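Local coordinates for photosystem II assembly protein Ycf48 (Thermosynechococcus elongatus, PDB 5OJ5) that probably assists early photosystem II assembly and replacement of photodamaged D1, whose C-terminal tail it binds through a seven-bladed beta-propeller, at residues A[111-114]-A[120-123]; A[93-98]-A[131-136]. One frame throughout, in Å; residues are numbered along the deposited sequence.

How the contacts relate
Both contacts involve one blade of the seven-bladed propeller, and their centres lie about 9 Å apart. Contact 1 pairs strands 111-117 and 120-124, the middle two of the four-stranded sheet; contact 2 sets the edge strand 132-133 against the loop that leads into the blade from the preceding one. Strand 120-124 joins them: His123 N lies 2.8 Å from Ser132 O, and Met121 O 2.9 Å from Ile134 N, both probable hydrogen bonds. Packing continues where Ile114 CD1 comes within 3.5 Å of Trp131 CH2. Of the two, contact 2 has more to do with the bound peptide, which in contact 1 reaches Leu122.

Contact 1: residues A[111-114]-A[120-123]; sequences EGWI and IMLH
His123 donates from NE2 to Glu111 OE2 at 2.8 Å, a nearly straight bond that joins the two middle strands of a propeller blade. OE2 lies almost in the imidazole plane and receives the bond on its anti lone pair. Both carboxylate oxygens are engaged, since OE1 accepts from the backbone N of Gly153 in the next blade. With CG anti to the backbone N (chi1 179°), the His123 side chain runs alongside Trp113, and its CD2 lies over the middle of the six-membered ring of the indole, 3.4 Å above the ring plane. The two ring planes are inclined at 46°. Met121 SD approaches the same indole at its edge, 4.0 Å from CZ3, a Met-aromatic contact.

In the antiparallel backbone Ile114 and Leu122 form the hydrogen-bonded pair: Leu122 N reaches Ile114 O at 2.8 Å, and Ile114 N gives a bond to Leu122 O. The non-hydrogen-bonded pair is Trp113 with His123, where the CA of His123 makes a CA-H...O contact with Gly112 O at 3.3 Å. Backbone groups facing outward are used by the neighbouring strands, Trp113 pairing with Ser106 and His123 with Ser132. On the other face of the sheet Ile114 packs against Leu122. The imidazole is thus fixed by a bond in its plane and by the indole beside it, while the carboxylate probably favours a positively charged His123.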
ATOM      1  N   GLU A 111      10.663   4.172 -16.165  1.00 11.20           N
ATOM      2  CA  GLU A 111       9.277   4.193 -16.607  1.00 10.71           C
ATOM      3  C   GLU A 111       8.354   4.218 -15.395  1.00  9.70           C
ATOM      4  O   GLU A 111       8.428   3.329 -14.547  1.00 10.09           O
ATOM      5  CB  GLU A 111       8.938   3.004 -17.480  1.00 11.50           C
ATOM      6  CG  GLU A 111       7.575   3.206 -18.070  1.00 14.10           C
ATOM      7  CD  GLU A 111       7.239   2.225 -19.180  1.00 14.82           C
ATOM      8  OE1 GLU A 111       7.756   1.062 -19.207  1.00 15.07           O
ATOM      9  OE2 GLU A 111       6.457   2.635 -20.127  1.00 17.73           O
ATOM     10  N   GLY A 112       7.496   5.237 -15.318  1.00  9.66           N
ATOM     11  CA  GLY A 112       6.610   5.395 -14.193  1.00 10.08           C
ATOM     12  C   GLY A 112       5.195   5.728 -14.615  1.00  8.82           C
ATOM     13  O   GLY A 112       4.944   6.276 -15.684  1.00  9.73           O
ATOM     14  N   TRP A 113       4.283   5.411 -13.701  1.00  8.48           N
ATOM     15  CA  TRP A 113       2.859   5.576 -13.929  1.00  8.73           C
ATOM     16  C   TRP A 113       2.210   6.084 -12.650  1.00  8.42           C
ATOM     17  O   TRP A 113       2.589   5.658 -11.551  1.00  8.99           O
ATOM     18  CB  TRP A 113       2.210   4.227 -14.258  1.00  9.75           C
ATOM     19  CG  TRP A 113       2.834   3.455 -15.373  1.00  9.27           C
ATOM     20  CD1 TRP A 113       3.987   2.734 -15.326  1.00 10.34           C
ATOM     21  CD2 TRP A 113       2.336   3.321 -16.701  1.00  9.92           C
ATOM     22  NE1 TRP A 113       4.233   2.137 -16.553  1.00 11.09           N
ATOM     23  CE2 TRP A 113       3.233   2.485 -17.407  1.00 10.93           C
ATOM     24  CE3 TRP A 113       1.193   3.799 -17.352  1.00 12.21           C
ATOM     25  CZ2 TRP A 113       3.017   2.121 -18.745  1.00 13.62           C
ATOM     26  CZ3 TRP A 113       0.986   3.453 -18.693  1.00 15.16           C
ATOM     27  CH2 TRP A 113       1.892   2.617 -19.351  1.00 14.45           C
ATOM     28  N   ILE A 114       1.228   6.962 -12.793  1.00  8.80           N
ATOM     29  CA  ILE A 114       0.381   7.410 -11.680  1.00  9.20           C
ATOM     30  C   ILE A 114      -1.059   7.259 -12.132  1.00  9.27           C
ATOM     31  O   ILE A 114      -1.390   7.617 -13.266  1.00  9.69           O
ATOM     32  CB  ILE A 114       0.647   8.890 -11.336  1.00  9.41           C
ATOM     33  CG1 ILE A 114       2.088   9.074 -10.839  1.00 10.21           C
ATOM     34  CG2 ILE A 114      -0.351   9.382 -10.281  1.00 11.67           C
ATOM     35  CD1 ILE A 114       2.521  10.543 -10.805  1.00 12.13           C
ATOM     36  N   ILE A 120      -7.710   9.503 -13.981  1.00 11.47           N
ATOM     37  CA  ILE A 120      -6.527  10.143 -14.535  1.00 11.35           C
ATOM     38  C   ILE A 120      -5.423   9.105 -14.542  1.00 10.81           C
ATOM     39  O   ILE A 120      -5.297   8.277 -13.630  1.00 10.50           O
ATOM     40  CB  ILE A 120      -6.121  11.408 -13.733  1.00 12.07           C
ATOM     41  CG1 ILE A 120      -4.939  12.131 -14.391  1.00 13.28           C
ATOM     42  CG2 ILE A 120      -5.876  11.094 -12.258  1.00 13.03           C
ATOM     43  CD1 ILE A 120      -4.776  13.563 -13.932  1.00 15.59           C
ATOM     44  N   MET A 121      -4.597   9.200 -15.588  1.00 10.68           N
ATOM     45  CA  MET A 121      -3.391   8.393 -15.722  1.00 10.89           C
ATOM     46  C   MET A 121      -2.280   9.281 -16.266  1.00 10.56           C
ATOM     47  O   MET A 121      -2.457   9.956 -17.281  1.00 11.53           O
ATOM     48  CB  MET A 121      -3.632   7.204 -16.658  1.00 11.75           C
ATOM     49  CG  MET A 121      -2.370   6.371 -16.907  1.00 13.24           C
ATOM     50  SD  MET A 121      -2.647   4.914 -17.896  1.00 14.42           S
ATOM     51  CE  MET A 121      -3.577   3.924 -16.755  1.00 16.00           C
ATOM     52  N   LEU A 122      -1.143   9.235 -15.588  1.00 10.52           N
ATOM     53  CA  LEU A 122       0.060   9.943 -15.998  1.00 10.57           C
ATOM     54  C   LEU A 122       1.173   8.928 -16.221  1.00  9.77           C
ATOM     55  O   LEU A 122       1.239   7.871 -15.563  1.00 10.17           O
ATOM     56  CB  LEU A 122       0.499  10.902 -14.902  1.00 11.81           C
ATOM     57  CG  LEU A 122      -0.557  11.896 -14.419  1.00 13.10           C
ATOM     58  CD1 LEU A 122      -0.045  12.699 -13.238  1.00 17.00           C
ATOM     59  CD2 LEU A 122      -1.018  12.804 -15.516  1.00 16.72           C
ATOM     60  N   HIS A 123       2.075   9.261 -17.139  1.00 10.55           N
ATOM     61  CA  HIS A 123       3.133   8.362 -17.545  1.00 10.39           C
ATOM     62  C   HIS A 123       4.404   9.148 -17.791  1.00 10.31           C
ATOM     63  O   HIS A 123       4.383  10.266 -18.333  1.00 11.89           O
ATOM     64  CB  HIS A 123       2.669   7.621 -18.816  1.00 11.64           C
ATOM     65  CG  HIS A 123       3.663   6.653 -19.390  1.00 12.04           C
ATOM     66  ND1 HIS A 123       4.172   6.802 -20.655  1.00 15.16           N
ATOM     67  CD2 HIS A 123       4.179   5.508 -18.912  1.00 12.46           C
ATOM     68  CE1 HIS A 123       4.971   5.785 -20.932  1.00 14.60           C
ATOM     69  NE2 HIS A 123       5.012   4.991 -19.881  1.00 13.06           N
TER

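Contact 2: residues A[93-98]-A[131-136]; sequences LVLDHS and WSQIPL
Leu93 lays its CD2 methyl obliquely against the indole of Trp131, 4.2 Å from CD1, where the loop between two blades of the beta-propeller meets the segment carrying the edge strand 132-133 of the second. Its side chain sets out toward that segment and also touches Leu78 of the preceding blade and Leu122 of strand 120-124. Trp131 is buried, edge-to-face with Trp70 of the preceding blade, so the leucine meets a tryptophan that sits between adjacent blades. Val94 is the centre of an inverse gamma turn, closed by a weak bond from Leu95 N to Leu93 O at 3.0 Å. Past this turn Leu95 comes back to the strand, its CD2 4.3 Å from OE1 of Gln133.

The segments stay well apart, with Leu95 and Gln133 8.9 Å from CA to CA. The bound peptide makes backbone hydrogen bonds with Val94 and Trp131 and packs an apolar side chain on Leu93. The Gln133 chain runs out extended (chi1 -178°, chi2 166°), which carries the amide across to a bridging water. That water donates to Gln133 OE1 at 2.8 Å and accepts a weak bond from Asp96 N at 3.2 Å.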
ATOM      1  N   LEU A  93       1.851  19.582 -11.251  1.00 13.06           N
ATOM      2  CA  LEU A  93       1.554  19.524 -12.674  1.00 13.84           C
ATOM      3  C   LEU A  93       0.406  20.462 -13.008  1.00 13.72           C
ATOM      4  O   LEU A  93      -0.548  20.618 -12.238  1.00 15.00           O
ATOM      5  CB  LEU A  93       1.237  18.100 -13.080  1.00 15.91           C
ATOM      6  CG  LEU A  93       2.439  17.120 -13.016  1.00 18.18           C
ATOM      7  CD1 LEU A  93       1.914  15.699 -13.106  1.00 20.39           C
ATOM      8  CD2 LEU A  93       3.467  17.425 -14.104  1.00 20.91           C
ATOM      9  N   VAL A  94       0.499  21.087 -14.178  1.00 13.64           N
ATOM     10  CA  VAL A  94      -0.535  22.006 -14.608  1.00 13.39           C
ATOM     11  C   VAL A  94      -1.594  21.149 -15.293  1.00 14.37           C
ATOM     12  O   VAL A  94      -1.596  20.949 -16.507  1.00 18.46           O
ATOM     13  CB  VAL A  94       0.003  23.138 -15.481  1.00 15.10           C
ATOM     14  CG1 VAL A  94      -1.170  24.051 -15.910  1.00 18.00           C
ATOM     15  CG2 VAL A  94       1.020  23.954 -14.742  1.00 14.95           C
ATOM     16  N   LEU A  95      -2.500  20.632 -14.501  1.00 14.59           N
ATOM     17  CA  LEU A  95      -3.617  19.793 -14.911  1.00 15.29           C
ATOM     18  C   LEU A  95      -4.861  20.655 -15.024  1.00 17.94           C
ATOM     19  O   LEU A  95      -4.850  21.856 -14.744  1.00 19.48           O
ATOM     20  CB  LEU A  95      -3.860  18.676 -13.889  1.00 16.67           C
ATOM     21  CG  LEU A  95      -2.669  17.802 -13.602  1.00 18.85           C
ATOM     22  CD1 LEU A  95      -2.916  16.868 -12.411  1.00 20.12           C
ATOM     23  CD2 LEU A  95      -2.324  16.964 -14.845  1.00 22.72           C
ATOM     24  N   ASP A  96      -5.966  20.045 -15.452  1.00 18.45           N
ATOM     25  CA  ASP A  96      -7.200  20.836 -15.524  1.00 20.61           C
ATOM     26  C   ASP A  96      -7.731  21.261 -14.144  1.00 20.46           C
ATOM     27  O   ASP A  96      -8.384  22.303 -14.035  1.00 22.27           O
ATOM     28  CB  ASP A  96      -8.253  20.154 -16.383  1.00 24.50           C
ATOM     29  CG  ASP A  96      -8.639  18.800 -15.892  1.00 27.01           C
ATOM     30  OD1 ASP A  96      -7.840  18.101 -15.237  1.00 25.72           O
ATOM     31  OD2 ASP A  96      -9.772  18.409 -16.224  1.00 31.80           O
ATOM     32  N   HIS A  97      -7.476  20.484 -13.102  1.00 20.25           N
ATOM     33  CA  HIS A  97      -7.839  20.880 -11.748  1.00 20.63           C
ATOM     34  C   HIS A  97      -6.913  20.112 -10.830  1.00 18.16           C
ATOM     35  O   HIS A  97      -6.179  19.234 -11.273  1.00 18.85           O
ATOM     36  CB  HIS A  97      -9.323  20.608 -11.452  1.00 22.15           C
ATOM     37  CG  HIS A  97      -9.707  19.158 -11.529  1.00 20.56           C
ATOM     38  ND1 HIS A  97      -9.503  18.278 -10.489  1.00 22.28           N
ATOM     39  CD2 HIS A  97     -10.354  18.460 -12.496  1.00 22.55           C
ATOM     40  CE1 HIS A  97      -9.964  17.084 -10.834  1.00 22.30           C
ATOM     41  NE2 HIS A  97     -10.473  17.166 -12.051  1.00 22.73           N
ATOM     42  N   SER A  98      -6.964  20.417  -9.536  1.00 18.61           N
ATOM     43  CA  SER A  98      -6.126  19.727  -8.564  1.00 18.01           C
ATOM     44  C   SER A  98      -6.913  18.875  -7.590  1.00 17.99           C
ATOM     45  O   SER A  98      -6.368  18.489  -6.557  1.00 23.68           O
ATOM     46  CB  SER A  98      -5.277  20.697  -7.767  1.00 19.00           C
ATOM     47  OG  SER A  98      -6.114  21.579  -7.042  1.00 21.94           O
ATOM     48  N   TRP A 131       6.238  14.330 -17.592  1.00 13.55           N
ATOM     49  CA  TRP A 131       5.059  13.506 -17.446  1.00 13.18           C
ATOM     50  C   TRP A 131       4.075  13.874 -18.547  1.00 13.46           C
ATOM     51  O   TRP A 131       3.926  15.055 -18.883  1.00 15.78           O
ATOM     52  CB  TRP A 131       4.381  13.781 -16.087  1.00 13.53           C
ATOM     53  CG  TRP A 131       5.137  13.326 -14.861  1.00 12.53           C
ATOM     54  CD1 TRP A 131       6.034  14.042 -14.131  1.00 13.55           C
ATOM     55  CD2 TRP A 131       5.071  12.033 -14.270  1.00 11.54           C
ATOM     56  NE1 TRP A 131       6.501  13.283 -13.090  1.00 12.37           N
ATOM     57  CE2 TRP A 131       5.931  12.038 -13.158  1.00 12.04           C
ATOM     58  CE3 TRP A 131       4.357  10.876 -14.583  1.00 11.72           C
ATOM     59  CZ2 TRP A 131       6.091  10.937 -12.327  1.00 12.58           C
ATOM     60  CZ3 TRP A 131       4.516   9.760 -13.745  1.00 12.19           C
ATOM     61  CH2 TRP A 131       5.383   9.799 -12.644  1.00 12.31           C
ATOM     62  N   SER A 132       3.362  12.872 -19.037  1.00 13.15           N
ATOM     63  CA  SER A 132       2.280  13.050 -19.977  1.00 13.47           C
ATOM     64  C   SER A 132       1.031  12.410 -19.410  1.00 12.54           C
ATOM     65  O   SER A 132       1.087  11.418 -18.668  1.00 14.92           O
ATOM     66  CB  SER A 132       2.615  12.424 -21.315  1.00 16.85           C
ATOM     67  OG  SER A 132       3.784  13.028 -21.839  1.00 21.24           O
ATOM     68  N   GLN A 133      -0.102  12.973 -19.780  1.00 13.31           N
ATOM     69  CA  GLN A 133      -1.385  12.419 -19.433  1.00 13.60           C
ATOM     70  C   GLN A 133      -1.820  11.454 -20.520  1.00 14.88           C
ATOM     71  O   GLN A 133      -1.777  11.778 -21.710  1.00 18.43           O
ATOM     72  CB  GLN A 133      -2.385  13.542 -19.209  1.00 16.64           C
ATOM     73  CG  GLN A 133      -3.716  12.995 -18.798  1.00 18.44           C
ATOM     74  CD  GLN A 133      -4.625  14.069 -18.232  1.00 21.82           C
ATOM     75  OE1 GLN A 133      -4.323  15.283 -18.278  1.00 26.53           O
ATOM     76  NE2 GLN A 133      -5.761  13.640 -17.715  1.00 21.88           N
ATOM     77  N   ILE A 134      -2.203  10.252 -20.118  1.00 13.62           N
ATOM     78  CA  ILE A 134      -2.705   9.231 -21.022  1.00 15.46           C
ATOM     79  C   ILE A 134      -4.223   9.238 -20.937  1.00 15.01           C
ATOM     80  O   ILE A 134      -4.764   8.943 -19.864  1.00 14.76           O
ATOM     81  CB  ILE A 134      -2.180   7.832 -20.675  1.00 18.81           C
ATOM     82  CG1 ILE A 134      -0.668   7.857 -20.713  1.00 23.20           C
ATOM     83  CG2 ILE A 134      -2.812   6.758 -21.615  1.00 21.55           C
ATOM     84  CD1 ILE A 134      -0.074   6.549 -20.739  1.00 25.23           C
ATOM     85  N   PRO A 135      -4.923   9.499 -22.030  1.00 19.03           N
ATOM     86  CA  PRO A 135      -6.384   9.482 -21.987  1.00 22.32           C
ATOM     87  C   PRO A 135      -6.881   8.095 -21.619  1.00 22.35           C
ATOM     88  O   PRO A 135      -6.371   7.088 -22.109  1.00 22.89           O
ATOM     89  CB  PRO A 135      -6.778   9.824 -23.429  1.00 25.83           C
ATOM     90  CG  PRO A 135      -5.543  10.350 -24.090  1.00 27.83           C
ATOM     91  CD  PRO A 135      -4.375   9.762 -23.374  1.00 23.08           C
ATOM     92  N   LEU A 136      -7.845   8.051 -20.710  1.00 20.26           N
ATOM     93  CA  LEU A 136      -8.484   6.804 -20.333  1.00 19.33           C
ATOM     94  C   LEU A 136      -9.814   6.657 -21.071  1.00 21.12           C
ATOM     95  O   LEU A 136     -10.578   7.613 -21.215  1.00 25.99           O
ATOM     96  CB  LEU A 136      -8.777   6.783 -18.838  1.00 19.35           C
ATOM     97  CG  LEU A 136      -7.471   6.719 -18.039  1.00 20.59           C
ATOM     98  CD1 LEU A 136      -7.748   7.057 -16.592  1.00 22.58           C
ATOM     99  CD2 LEU A 136      -6.848   5.352 -18.178  1.00 24.85           C
TER
HETATM  100  O   HOH W   1      -5.050  17.950 -17.633  1.00 30.10           O